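Local coordinates for secreted effector protein sseI (Salmonella enterica subsp. enterica serovar Typhimurium, PDB 4G29), which acts as a secreted virulence factor whose catalytic domain belongs to the cysteine protease superfamily and probably works as a cysteine-dependent hydrolase inside host cells, at residues Thr47-Phe52 with Phe94-His99; Gly111-Ser116 with Val121-Met126; Thr136-Ser141 with Asn146-Leu151; Arg153-Glu158 with Pro169-Thr174. One frame throughout, in Å; residues are numbered along the deposited sequence.

Contact 1. Residues Thr47-Phe52 with Phe94-His99; sequences TPVSNF and FDVSAH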
loop_
_atom_site.group_PDB
_atom_site.type_symbol
_atom_site.label_atom_id
_atom_site.label_comp_id
_atom_site.label_asym_id
_atom_site.label_seq_id
_atom_site.Cartn_x
_atom_site.Cartn_y
_atom_site.Cartn_z
ATOM N N THR A 47 -6.072 -0.935 -10.813
ATOM C CA THR A 47 -7.236 -1.400 -11.551
ATOM C C THR A 47 -7.152 -2.911 -11.778
ATOM O O THR A 47 -8.117 -3.657 -11.471
ATOM C CB THR A 47 -7.445 -0.576 -12.803
ATOM O OG1 THR A 47 -7.845 0.740 -12.398
ATOM C CG2 THR A 47 -8.474 -1.221 -13.738
ATOM N N PRO A 48 -5.995 -3.415 -12.286
ATOM C CA PRO A 48 -5.957 -4.836 -12.515
ATOM C C PRO A 48 -6.120 -5.700 -11.269
ATOM O O PRO A 48 -6.846 -6.704 -11.276
ATOM C CB PRO A 48 -4.581 -5.072 -13.130
ATOM C CG PRO A 48 -4.028 -3.738 -13.456
ATOM C CD PRO A 48 -4.895 -2.683 -12.949
ATOM N N VAL A 49 -5.478 -5.298 -10.185
ATOM C CA VAL A 49 -5.631 -5.987 -8.901
ATOM C C VAL A 49 -7.060 -5.926 -8.387
ATOM O O VAL A 49 -7.577 -6.979 -7.881
ATOM C CB VAL A 49 -4.592 -5.501 -7.850
ATOM C CG1 VAL A 49 -4.891 -6.028 -6.422
ATOM C CG2 VAL A 49 -3.208 -5.926 -8.297
ATOM N N SER A 50 -7.703 -4.766 -8.455
ATOM C CA SER A 50 -9.138 -4.666 -8.104
ATOM C C SER A 50 -9.999 -5.612 -8.949
ATOM O O SER A 50 -10.877 -6.323 -8.417
ATOM C CB SER A 50 -9.616 -3.222 -8.301
ATOM O OG SER A 50 -11.012 -3.137 -8.062
ATOM N N ASN A 51 -9.794 -5.613 -10.279
ATOM C CA ASN A 51 -10.557 -6.538 -11.132
ATOM C C ASN A 51 -10.375 -7.987 -10.676
ATOM O O ASN A 51 -11.324 -8.759 -10.651
ATOM C CB ASN A 51 -10.104 -6.400 -12.585
ATOM C CG ASN A 51 -10.526 -5.083 -13.216
ATOM O OD1 ASN A 51 -11.299 -4.299 -12.626
ATOM N ND2 ASN A 51 -10.010 -4.813 -14.411
ATOM N N PHE A 52 -9.132 -8.344 -10.382
ATOM C CA PHE A 52 -8.786 -9.680 -9.914
ATOM C C PHE A 52 -9.547 -10.038 -8.632
ATOM O O PHE A 52 -10.167 -11.099 -8.521
ATOM C CB PHE A 52 -7.282 -9.822 -9.701
ATOM C CG PHE A 52 -6.882 -11.192 -9.255
ATOM C CD1 PHE A 52 -6.726 -12.213 -10.170
ATOM C CD2 PHE A 52 -6.728 -11.485 -7.900
ATOM C CE1 PHE A 52 -6.380 -13.490 -9.730
ATOM C CE2 PHE A 52 -6.425 -12.767 -7.469
ATOM C CZ PHE A 52 -6.230 -13.748 -8.382
ATOM N N PHE A 94 -4.114 -6.423 -0.829
ATOM C CA PHE A 94 -3.224 -6.860 -1.897
ATOM C C PHE A 94 -2.270 -5.702 -2.187
ATOM O O PHE A 94 -2.679 -4.599 -2.642
ATOM C CB PHE A 94 -4.033 -7.235 -3.133
ATOM C CG PHE A 94 -4.692 -8.592 -3.086
ATOM C CD1 PHE A 94 -5.686 -8.895 -2.162
ATOM C CD2 PHE A 94 -4.428 -9.520 -4.105
ATOM C CE1 PHE A 94 -6.337 -10.160 -2.172
ATOM C CE2 PHE A 94 -5.061 -10.708 -4.151
ATOM C CZ PHE A 94 -6.010 -11.069 -3.160
ATOM N N ASP A 95 -0.994 -5.936 -1.924
ATOM C CA ASP A 95 0.031 -4.932 -2.126
ATOM C C ASP A 95 1.203 -5.602 -2.816
ATOM O O ASP A 95 2.258 -5.839 -2.217
ATOM C CB ASP A 95 0.415 -4.333 -0.759
ATOM C CG ASP A 95 1.420 -3.179 -0.842
ATOM O OD1 ASP A 95 1.838 -2.811 -1.947
ATOM O OD2 ASP A 95 1.775 -2.656 0.254
ATOM N N VAL A 96 0.971 -5.932 -4.079
ATOM C CA VAL A 96 1.888 -6.738 -4.862
ATOM C C VAL A 96 3.127 -5.979 -5.395
ATOM O O VAL A 96 3.971 -6.589 -6.026
ATOM C CB VAL A 96 1.185 -7.542 -5.982
ATOM C CG1 VAL A 96 -0.017 -8.380 -5.434
ATOM C CG2 VAL A 96 0.677 -6.650 -7.105
ATOM N N SER A 97 3.233 -4.683 -5.117
ATOM C CA SER A 97 4.424 -3.911 -5.452
ATOM C C SER A 97 5.134 -3.318 -4.231
ATOM O O SER A 97 5.975 -2.428 -4.382
ATOM C CB SER A 97 4.105 -2.835 -6.464
ATOM O OG SER A 97 3.260 -1.832 -5.964
ATOM N N ALA A 98 4.843 -3.831 -3.034
ATOM C CA ALA A 98 5.420 -3.315 -1.774
ATOM C C ALA A 98 6.941 -3.341 -1.830
ATOM O O ALA A 98 7.639 -2.468 -1.305
ATOM C CB ALA A 98 4.915 -4.189 -0.541
ATOM N N HIS A 99 7.443 -4.396 -2.435
ATOM C CA HIS A 99 8.874 -4.613 -2.524
ATOM C C HIS A 99 9.612 -3.619 -3.383
ATOM O O HIS A 99 10.878 -3.681 -3.426
ATOM C CB HIS A 99 9.256 -6.021 -2.944
ATOM C CG HIS A 99 8.547 -6.469 -4.168
ATOM N ND1 HIS A 99 9.200 -6.880 -5.310
ATOM C CD2 HIS A 99 7.237 -6.462 -4.458
ATOM C CE1 HIS A 99 8.287 -7.214 -6.216
ATOM N NE2 HIS A 99 7.093 -6.944 -5.726
#
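V49 and F52, one helical turn apart on helix 42-55, meet F94 of strand 90-95 and V96 just beyond it. This is the packing of the papain-like fold, in which the helix that begins at the presumed catalytic cysteine lies against the antiparallel sheet. All the contacts that join the two segments are apolar, and no hydrogen bond crosses.

V49 comes first along the helix and splits its two methyls between two partners. CG1 stands anti to the backbone N (chi1 170°) and reaches the base of the phenylalanine, with V49 CG1 3.6 Å from F94 CB. The other branch meets the loop just past the strand, V49 CG2 lying 4.1 Å from V96 CG2, the two valines alongside each other and pointing opposite ways. S50, on another side of the helix, bonds through OG to Y63 OH.

F52 follows. Its ring touches the far part of the F94 ring, F52 CE2 to F94 CE2 at 4.1 Å, with the two side chains nearly perpendicular. F58 adds an edge-to-face ring contact to F94.

Between F94 and V96, D95 turns its CB away from the helix. Its carboxylate bonds to H80 NE2, consistent with a Cys-His-Asp triad of C42, H80 and D95, and the helix thus packs on the residues flanking the presumed acid. A type I turn spans D95 to A98. Beyond it H99 NE2 donates to V96 O at 3.2 Å, with the oxygen 5° from the imidazole plane and NE2 standing 36° above the carbonyl plane of V96.

Contact 2. Residues Gly111-Ser116 with Val121-Met126; sequences GPLILS and VCKYRM
The edge strand 113-116 packs against helix 117-126, which follows it directly, through L113 and L115 of the strand and K123 and Y124 of the helix. The axes of strand 113-116 and helix segment 121-126 approach to 9.5 Å with 118° between their directions, so the helix turns back across the strand. No hydrogen bond links the two segments; carbon contacts do the work.

L113 carries two of them with a single methyl. Its chi1 of -55° sets CG beside the backbone N and, with chi2 extended, carries L113 CD1 to within 3.9 Å of Y124 CE1. The same L113 CD1 is 4.1 Å from K123 CG, meeting the aliphatic part of the lysine. Two residues along the strand, L115 CD1 approaches K123 CB at 4.0 Å, L115 running across the lysine. K123 is bent at chi2 (75°), which lets its first two carbons cover the leucines while NZ makes a weak hydrogen bond to N11 OD1.

In this papain-like fold the pair sits next to the putative triad acid. Strand 113-116 pairs with strand 90-95, and Y124 OH hydrogen-bonds to OD2 of D95, which W120 NE1 also reaches. Two polar groups therefore hold one carboxylate oxygen, and would probably help to fix its rotation. At the start of the helix S116 is the N-cap, its side chain capping a backbone N just beyond the segment, and its own N bonds to the E119 carboxylate.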
loop_
_atom_site.group_PDB
_atom_site.type_symbol
_atom_site.label_atom_id
_atom_site.label_comp_id
_atom_site.label_asym_id
_atom_site.label_seq_id
_atom_site.Cartn_x
_atom_site.Cartn_y
_atom_site.Cartn_z
ATOM N N GLY A 111 9.008 -8.804 -0.772
ATOM C CA GLY A 111 8.228 -9.424 -1.821
ATOM C C GLY A 111 6.832 -8.875 -1.876
ATOM O O GLY A 111 6.415 -8.113 -0.987
ATOM N N PRO A 112 6.055 -9.305 -2.872
ATOM C CA PRO A 112 4.658 -8.896 -2.907
ATOM C C PRO A 112 3.906 -9.354 -1.640
ATOM O O PRO A 112 4.180 -10.450 -1.129
ATOM C CB PRO A 112 4.113 -9.638 -4.116
ATOM C CG PRO A 112 5.125 -10.683 -4.443
ATOM C CD PRO A 112 6.409 -10.179 -4.001
ATOM N N LEU A 113 2.990 -8.526 -1.161
ATOM C CA LEU A 113 2.221 -8.836 0.047
ATOM C C LEU A 113 0.767 -9.087 -0.334
ATOM O O LEU A 113 0.186 -8.339 -1.069
ATOM C CB LEU A 113 2.239 -7.643 1.018
ATOM C CG LEU A 113 3.604 -7.110 1.430
ATOM C CD1 LEU A 113 3.429 -5.837 2.284
ATOM C CD2 LEU A 113 4.465 -8.208 2.072
ATOM N N ILE A 114 0.197 -10.151 0.227
ATOM C CA ILE A 114 -1.268 -10.324 0.268
ATOM C C ILE A 114 -1.552 -10.777 1.712
ATOM O O ILE A 114 -1.242 -11.918 2.101
ATOM C CB ILE A 114 -1.757 -11.359 -0.746
ATOM C CG1 ILE A 114 -1.326 -11.008 -2.173
ATOM C CG2 ILE A 114 -3.346 -11.499 -0.694
ATOM C CD1 ILE A 114 -1.672 -12.094 -3.205
ATOM N N LEU A 115 -2.124 -9.876 2.498
ATOM C CA LEU A 115 -2.185 -10.010 3.927
ATOM C C LEU A 115 -3.514 -9.559 4.457
ATOM O O LEU A 115 -4.197 -8.802 3.811
ATOM C CB LEU A 115 -1.114 -9.172 4.617
ATOM C CG LEU A 115 0.366 -9.569 4.421
ATOM C CD1 LEU A 115 1.269 -8.525 4.978
ATOM C CD2 LEU A 115 0.598 -10.924 5.149
ATOM N N SER A 116 -3.888 -9.971 5.670
ATOM C CA SER A 116 -5.026 -9.269 6.284
ATOM C C SER A 116 -4.667 -7.800 6.515
ATOM O O SER A 116 -3.486 -7.426 6.514
ATOM C CB SER A 116 -5.434 -9.885 7.615
ATOM O OG SER A 116 -4.524 -9.520 8.658
ATOM N N VAL A 121 -0.571 -3.755 8.203
ATOM C CA VAL A 121 -0.105 -2.666 9.030
ATOM C C VAL A 121 1.139 -3.073 9.835
ATOM O O VAL A 121 2.089 -2.305 9.986
ATOM C CB VAL A 121 -1.215 -2.216 9.985
ATOM C CG1 VAL A 121 -0.617 -1.268 11.043
ATOM C CG2 VAL A 121 -2.285 -1.539 9.241
ATOM N N CYS A 122 1.094 -4.304 10.358
ATOM C CA CYS A 122 2.166 -4.902 11.111
ATOM C C CYS A 122 3.416 -4.986 10.283
ATOM O O CYS A 122 4.489 -4.604 10.751
ATOM C CB CYS A 122 1.733 -6.276 11.611
ATOM S SG CYS A 122 0.615 -6.088 13.056
ATOM N N LYS A 123 3.263 -5.402 9.031
ATOM C CA LYS A 123 4.408 -5.541 8.123
ATOM C C LYS A 123 5.116 -4.187 7.880
ATOM O O LYS A 123 6.354 -4.091 7.960
ATOM C CB LYS A 123 3.977 -6.135 6.783
ATOM C CG LYS A 123 5.144 -6.632 5.926
ATOM C CD LYS A 123 5.704 -7.937 6.438
ATOM C CE LYS A 123 6.845 -8.452 5.603
ATOM N NZ LYS A 123 7.464 -9.728 6.146
ATOM N N TYR A 124 4.342 -3.137 7.624
ATOM C CA TYR A 124 4.880 -1.804 7.399
ATOM C C TYR A 124 5.499 -1.248 8.659
ATOM O O TYR A 124 6.575 -0.690 8.605
ATOM C CB TYR A 124 3.832 -0.852 6.781
ATOM C CG TYR A 124 3.793 -0.935 5.277
ATOM C CD1 TYR A 124 3.226 -2.026 4.632
ATOM C CD2 TYR A 124 4.380 0.069 4.513
ATOM C CE1 TYR A 124 3.200 -2.108 3.235
ATOM C CE2 TYR A 124 4.401 -0.020 3.100
ATOM C CZ TYR A 124 3.770 -1.105 2.490
ATOM O OH TYR A 124 3.774 -1.177 1.100
ATOM N N ARG A 125 4.866 -1.483 9.802
ATOM C CA ARG A 125 5.486 -1.078 11.071
ATOM C C ARG A 125 6.833 -1.726 11.353
ATOM O O ARG A 125 7.738 -1.048 11.842
ATOM C CB ARG A 125 4.536 -1.332 12.221
ATOM C CG ARG A 125 3.350 -0.416 12.202
ATOM C CD ARG A 125 2.504 -0.636 13.453
ATOM N NE ARG A 125 1.317 0.212 13.485
ATOM C CZ ARG A 125 0.223 -0.010 14.220
ATOM N NH1 ARG A 125 0.107 -1.092 15.004
ATOM N NH2 ARG A 125 -0.805 0.830 14.131
HETATM N N MSE A 126 6.989 -3.002 11.045
HETATM C CA MSE A 126 8.257 -3.682 11.337
HETATM C C MSE A 126 9.309 -3.308 10.289
HETATM O O MSE A 126 10.489 -3.537 10.505
HETATM C CB MSE A 126 8.075 -5.204 11.480
HETATM C CG MSE A 126 7.580 -5.947 10.251
HETATM SE SE MSE A 126 7.100 -7.889 10.459
HETATM C CE MSE A 126 8.907 -8.688 10.257
#

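Contact 3. Residues Thr136-Ser141 with Asn146-Leu151; sequences TDFSNS and NAYDAL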
loop_
_atom_site.group_PDB
_atom_site.type_symbol
_atom_site.label_atom_id
_atom_site.label_comp_id
_atom_site.label_asym_id
_atom_site.label_seq_id
_atom_site.Cartn_x
_atom_site.Cartn_y
_atom_site.Cartn_z
ATOM N N THR A 136 -5.131 6.775 3.294
ATOM C CA THR A 136 -6.538 6.980 3.248
ATOM C C THR A 136 -7.076 5.967 2.208
ATOM O O THR A 136 -6.417 5.739 1.205
ATOM C CB THR A 136 -6.912 8.422 2.779
ATOM O OG1 THR A 136 -6.271 9.401 3.594
ATOM C CG2 THR A 136 -8.467 8.633 2.720
ATOM N N ASP A 137 -8.208 5.326 2.509
ATOM C CA ASP A 137 -8.944 4.499 1.548
ATOM C C ASP A 137 -9.996 5.282 0.771
ATOM O O ASP A 137 -10.753 6.108 1.339
ATOM C CB ASP A 137 -9.582 3.290 2.260
ATOM C CG ASP A 137 -8.578 2.323 2.842
ATOM O OD1 ASP A 137 -7.461 2.245 2.349
ATOM O OD2 ASP A 137 -8.922 1.617 3.823
ATOM N N PHE A 138 -10.101 4.969 -0.521
ATOM C CA PHE A 138 -10.979 5.670 -1.458
ATOM C C PHE A 138 -11.779 4.657 -2.242
ATOM O O PHE A 138 -11.353 3.517 -2.456
ATOM C CB PHE A 138 -10.145 6.508 -2.437
ATOM C CG PHE A 138 -9.328 7.545 -1.794
ATOM C CD1 PHE A 138 -9.841 8.812 -1.618
ATOM C CD2 PHE A 138 -8.002 7.311 -1.408
ATOM C CE1 PHE A 138 -9.084 9.809 -1.027
ATOM C CE2 PHE A 138 -7.254 8.363 -0.841
ATOM C CZ PHE A 138 -7.794 9.555 -0.650
ATOM N N SER A 139 -12.944 5.074 -2.724
ATOM C CA SER A 139 -13.758 4.182 -3.538
ATOM C C SER A 139 -13.287 4.187 -4.989
ATOM O O SER A 139 -13.644 3.297 -5.753
ATOM C CB SER A 139 -15.235 4.607 -3.435
ATOM O OG SER A 139 -15.353 5.855 -4.100
ATOM N N ASN A 140 -12.468 5.163 -5.393
ATOM C CA ASN A 140 -12.108 5.330 -6.799
ATOM C C ASN A 140 -10.593 5.475 -6.930
ATOM O O ASN A 140 -9.991 6.209 -6.138
ATOM C CB ASN A 140 -12.849 6.559 -7.357
ATOM C CG ASN A 140 -12.465 6.880 -8.782
ATOM O OD1 ASN A 140 -11.403 7.438 -9.040
ATOM N ND2 ASN A 140 -13.338 6.516 -9.736
ATOM N N SER A 141 -9.990 4.748 -7.888
ATOM C CA SER A 141 -8.544 4.693 -7.981
ATOM C C SER A 141 -7.937 6.034 -8.468
ATOM O O SER A 141 -6.826 6.408 -8.068
ATOM C CB SER A 141 -8.067 3.576 -8.876
ATOM O OG SER A 141 -8.442 3.790 -10.228
ATOM N N ASN A 146 -4.911 11.036 -7.156
ATOM C CA ASN A 146 -4.874 12.489 -7.066
ATOM C C ASN A 146 -4.593 13.002 -5.662
ATOM O O ASN A 146 -3.822 13.947 -5.502
ATOM C CB ASN A 146 -6.162 13.114 -7.598
ATOM C CG ASN A 146 -6.179 14.648 -7.402
ATOM O OD1 ASN A 146 -6.828 15.172 -6.466
ATOM N ND2 ASN A 146 -5.392 15.352 -8.213
ATOM N N ALA A 147 -5.173 12.331 -4.659
ATOM C CA ALA A 147 -5.059 12.733 -3.276
ATOM C C ALA A 147 -3.655 12.452 -2.730
ATOM O O ALA A 147 -3.172 13.141 -1.847
ATOM C CB ALA A 147 -6.122 11.974 -2.402
ATOM N N TYR A 148 -3.034 11.399 -3.219
ATOM C CA TYR A 148 -1.706 10.935 -2.832
ATOM C C TYR A 148 -0.750 11.049 -4.000
ATOM O O TYR A 148 -0.059 10.117 -4.373
ATOM C CB TYR A 148 -1.714 9.502 -2.237
ATOM C CG TYR A 148 -2.251 9.496 -0.808
ATOM C CD1 TYR A 148 -3.612 9.558 -0.576
ATOM C CD2 TYR A 148 -1.354 9.485 0.298
ATOM C CE1 TYR A 148 -4.093 9.637 0.764
ATOM C CE2 TYR A 148 -1.814 9.529 1.616
ATOM C CZ TYR A 148 -3.172 9.587 1.840
ATOM O OH TYR A 148 -3.571 9.640 3.154
ATOM N N ASP A 149 -0.674 12.256 -4.552
ATOM C CA ASP A 149 0.120 12.496 -5.766
ATOM C C ASP A 149 1.603 12.763 -5.486
ATOM O O ASP A 149 2.025 12.727 -4.358
ATOM C CB ASP A 149 -0.528 13.614 -6.599
ATOM C CG ASP A 149 -0.281 15.019 -6.057
ATOM O OD1 ASP A 149 0.515 15.226 -5.126
ATOM O OD2 ASP A 149 -0.867 15.955 -6.637
ATOM N N ALA A 150 2.369 12.990 -6.560
ATOM C CA ALA A 150 3.814 13.188 -6.461
ATOM C C ALA A 150 4.202 14.623 -6.774
ATOM O O ALA A 150 5.254 14.860 -7.350
ATOM C CB ALA A 150 4.540 12.227 -7.392
ATOM N N LEU A 151 3.361 15.566 -6.370
ATOM C CA LEU A 151 3.686 16.961 -6.476
ATOM C C LEU A 151 4.060 17.538 -5.111
ATOM O O LEU A 151 3.734 16.917 -4.090
ATOM C CB LEU A 151 2.518 17.723 -7.116
ATOM C CG LEU A 151 2.109 17.255 -8.523
ATOM C CD1 LEU A 151 0.948 18.105 -8.968
ATOM C CD2 LEU A 151 3.291 17.365 -9.481
#
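One hydrogen bond and a small apolar patch tie T136 and F138 of strand 132-138 to A147, the last residue of helix 141-147, and Y148, which follows it. The strand belongs to the antiparallel sheet of the papain-like fold; the chain leaves it, makes helix 141-147 and returns Y148 to T136.

The polar link is Y148 OH to T136 OG1, 2.7 Å long with the tyrosine as donor; OG1 lies in the plane of the phenol ring, at its edge. T136 chi1 of -55° sets OG1 beside its own backbone N, facing the phenol. T136 OG1 also bonds to G162 O, so the threonine hydroxyl joins the tyrosine to a third part of the chain.

Among the apolar contacts, F138 and Y148 meet edge to edge: F138 CE2 is 3.8 Å from Y148 CE1, each atom near the plane of the other ring. A147 CB lies 3.4 Å from F138 CZ, a close approach oblique to that ring. Within the strand, T136 CG2 sits 3.5 Å above one face of the F138 ring, offset toward its rim.

Past the helix, D149 forms an Asx turn: L151 N donates to D149 OD1 at 3.1 Å and 166°, coming from above the carboxylate plane.

Contact 4. Residues Arg153-Glu158 with Pro169-Thr174; sequences RELESE and PRWFNT
L155 meets W171 and F172 through one methyl. L155 CD2 lies 3.9 Å from W171 CH2, in the indole plane and at the edge of the six-membered ring, while the same L155 CD2 reaches F172 CD1 at 4.2 Å from an oblique direction. These are the side chains that touch across the two segments, burying a modest 98 Å² in total, without a hydrogen bond between them.

The tryptophan gets there by an uncommon torsion for a helix: chi1 of 71° puts CG between the backbone N and the carbonyl carbon. F172 CB lies over one indole face, 3.9 Å above the plane and offset toward the rim. Both aromatic residues also touch L132 of strand 132-138, and L155 touches W69 of strand 61-69, so this contact closes one end of the papain-like domain's sheet with the loop after helix 141-147 and with helix 170-176.

Further out, local bonds hold both segments in shape. P169 is the N-cap of its helix, and its O accepts from F172 N, N173 N and, at 3.2 Å, N173 ND2. On the loop side L155 begins a 3-10 turn, with S157 OG donating to the anti lone pair of E154 OE1 at 2.8 Å. At either end of this part of the loop, R153 and E158 are joined by a salt bridge, R153 NH1 to E158 OE1 at 2.8 Å, in the guanidinium plane; NH2 of R153 also pairs with D149 OD1.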
loop_
_atom_site.group_PDB
_atom_site.type_symbol
_atom_site.label_atom_id
_atom_site.label_comp_id
_atom_site.label_asym_id
_atom_site.label_seq_id
_atom_site.Cartn_x
_atom_site.Cartn_y
_atom_site.Cartn_z
ATOM N N ARG A 153 4.404 19.187 -1.536
ATOM C CA ARG A 153 3.497 19.244 -0.435
ATOM C C ARG A 153 4.265 19.643 0.812
ATOM O O ARG A 153 5.319 19.119 1.047
ATOM C CB ARG A 153 2.983 17.801 -0.271
ATOM C CG ARG A 153 1.897 17.634 0.534
ATOM C CD ARG A 153 1.344 16.243 0.391
ATOM N NE ARG A 153 0.820 15.897 -0.917
ATOM C CZ ARG A 153 -0.478 15.745 -1.230
ATOM N NH1 ARG A 153 -1.429 15.942 -0.322
ATOM N NH2 ARG A 153 -0.809 15.367 -2.474
ATOM N N GLU A 154 3.702 20.486 1.654
ATOM C CA GLU A 154 4.354 20.833 2.917
ATOM C C GLU A 154 3.667 20.089 4.073
ATOM O O GLU A 154 2.475 20.262 4.297
ATOM C CB GLU A 154 4.264 22.322 3.108
ATOM C CG GLU A 154 4.939 22.809 4.387
ATOM C CD GLU A 154 4.633 24.265 4.679
ATOM O OE1 GLU A 154 3.424 24.598 4.694
ATOM O OE2 GLU A 154 5.586 25.036 4.935
ATOM N N LEU A 155 4.423 19.247 4.780
ATOM C CA LEU A 155 3.848 18.337 5.784
ATOM C C LEU A 155 3.113 19.170 6.853
ATOM O O LEU A 155 1.974 18.885 7.235
ATOM C CB LEU A 155 4.939 17.455 6.405
ATOM C CG LEU A 155 4.503 16.576 7.568
ATOM C CD1 LEU A 155 3.384 15.609 7.156
ATOM C CD2 LEU A 155 5.724 15.822 8.092
ATOM N N GLU A 156 3.766 20.220 7.289
ATOM C CA GLU A 156 3.254 21.041 8.371
ATOM C C GLU A 156 1.862 21.612 8.073
ATOM O O GLU A 156 1.118 21.925 8.989
ATOM C CB GLU A 156 4.279 22.126 8.679
ATOM C CG GLU A 156 3.860 23.316 9.488
ATOM C CD GLU A 156 4.834 24.466 9.258
ATOM O OE1 GLU A 156 6.008 24.313 9.667
ATOM O OE2 GLU A 156 4.449 25.485 8.623
ATOM N N SER A 157 1.511 21.763 6.812
ATOM C CA SER A 157 0.234 22.365 6.457
ATOM C C SER A 157 -0.712 21.364 5.815
ATOM O O SER A 157 -1.754 21.747 5.295
ATOM C CB SER A 157 0.457 23.617 5.584
ATOM O OG SER A 157 0.990 23.283 4.318
ATOM N N GLU A 158 -0.383 20.071 5.852
ATOM C CA GLU A 158 -1.301 19.040 5.388
ATOM C C GLU A 158 -2.374 18.748 6.404
ATOM O O GLU A 158 -2.071 18.621 7.578
ATOM C CB GLU A 158 -0.547 17.723 5.139
ATOM C CG GLU A 158 0.193 17.713 3.865
ATOM C CD GLU A 158 -0.730 17.809 2.670
ATOM O OE1 GLU A 158 -1.457 16.809 2.363
ATOM O OE2 GLU A 158 -0.706 18.892 2.044
ATOM N N PRO A 169 6.239 8.308 14.301
ATOM C CA PRO A 169 7.599 8.386 14.836
ATOM C C PRO A 169 7.769 9.567 15.784
ATOM O O PRO A 169 7.032 10.585 15.687
ATOM C CB PRO A 169 8.482 8.558 13.631
ATOM C CG PRO A 169 7.617 8.670 12.466
ATOM C CD PRO A 169 6.204 8.381 12.821
ATOM N N ARG A 170 8.725 9.407 16.695
ATOM C CA ARG A 170 9.010 10.455 17.664
ATOM C C ARG A 170 9.248 11.802 16.980
ATOM O O ARG A 170 8.731 12.815 17.444
ATOM C CB ARG A 170 10.146 10.032 18.611
ATOM C CG ARG A 170 9.657 8.963 19.640
ATOM C CD ARG A 170 10.700 8.585 20.739
ATOM N NE ARG A 170 11.145 9.709 21.572
ATOM C CZ ARG A 170 11.992 9.606 22.602
ATOM N NH1 ARG A 170 12.482 8.421 22.980
ATOM N NH2 ARG A 170 12.343 10.690 23.280
ATOM N N TRP A 171 9.999 11.842 15.891
ATOM C CA TRP A 171 10.242 13.111 15.235
ATOM C C TRP A 171 8.953 13.817 14.822
ATOM O O TRP A 171 8.878 15.036 14.879
ATOM C CB TRP A 171 11.204 12.999 14.061
ATOM C CG TRP A 171 10.698 12.305 12.829
ATOM C CD1 TRP A 171 10.963 11.015 12.464
ATOM C CD2 TRP A 171 9.845 12.844 11.781
ATOM N NE1 TRP A 171 10.342 10.719 11.280
ATOM C CE2 TRP A 171 9.646 11.814 10.838
ATOM C CE3 TRP A 171 9.237 14.075 11.566
ATOM C CZ2 TRP A 171 8.879 12.001 9.670
ATOM C CZ3 TRP A 171 8.445 14.255 10.447
ATOM C CH2 TRP A 171 8.289 13.225 9.491
ATOM N N PHE A 172 7.923 13.074 14.408
ATOM C CA PHE A 172 6.723 13.728 13.929
ATOM C C PHE A 172 5.922 14.263 15.090
ATOM O O PHE A 172 5.393 15.376 15.038
ATOM C CB PHE A 172 5.885 12.723 13.110
ATOM C CG PHE A 172 4.562 13.227 12.685
ATOM C CD1 PHE A 172 4.422 14.301 11.802
ATOM C CD2 PHE A 172 3.435 12.611 13.115
ATOM C CE1 PHE A 172 3.152 14.708 11.388
ATOM C CE2 PHE A 172 2.162 13.006 12.700
ATOM C CZ PHE A 172 2.019 14.044 11.853
ATOM N N ASN A 173 5.879 13.499 16.187
ATOM C CA ASN A 173 5.190 13.988 17.372
ATOM C C ASN A 173 5.864 15.234 17.941
ATOM O O ASN A 173 5.166 16.201 18.320
ATOM C CB ASN A 173 5.026 12.873 18.403
ATOM C CG ASN A 173 3.924 11.909 17.986
ATOM O OD1 ASN A 173 2.752 12.194 18.198
ATOM N ND2 ASN A 173 4.291 10.838 17.280
ATOM N N THR A 174 7.199 15.272 17.885
ATOM C CA THR A 174 7.941 16.459 18.332
ATOM C C THR A 174 7.687 17.620 17.377
ATOM O O THR A 174 7.374 18.739 17.795
ATOM C CB THR A 174 9.438 16.188 18.428
ATOM O OG1 THR A 174 9.654 15.193 19.449
ATOM C CG2 THR A 174 10.237 17.510 18.770
#

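The four contacts follow one another along the chain, each closing before the next opens, and all belong to the same papain-like domain. Contacts 1 and 2 have centres 13 Å apart and share the pairing of strands 90-95 and 113-116, with D95 N bonded to L113 O at 2.8 Å. Contact 3 reaches the same sheet through strand 132-138, its centre 15 Å from that of contact 1 and 20 Å from that of contact 2. Contact 4 is the outlier, 29 Å from contact 1 between centres, and meets contact 3 near A147 and R153. Contacts 1 and 2 thus frame the presumed triad acid, while contact 4 packs a remote end.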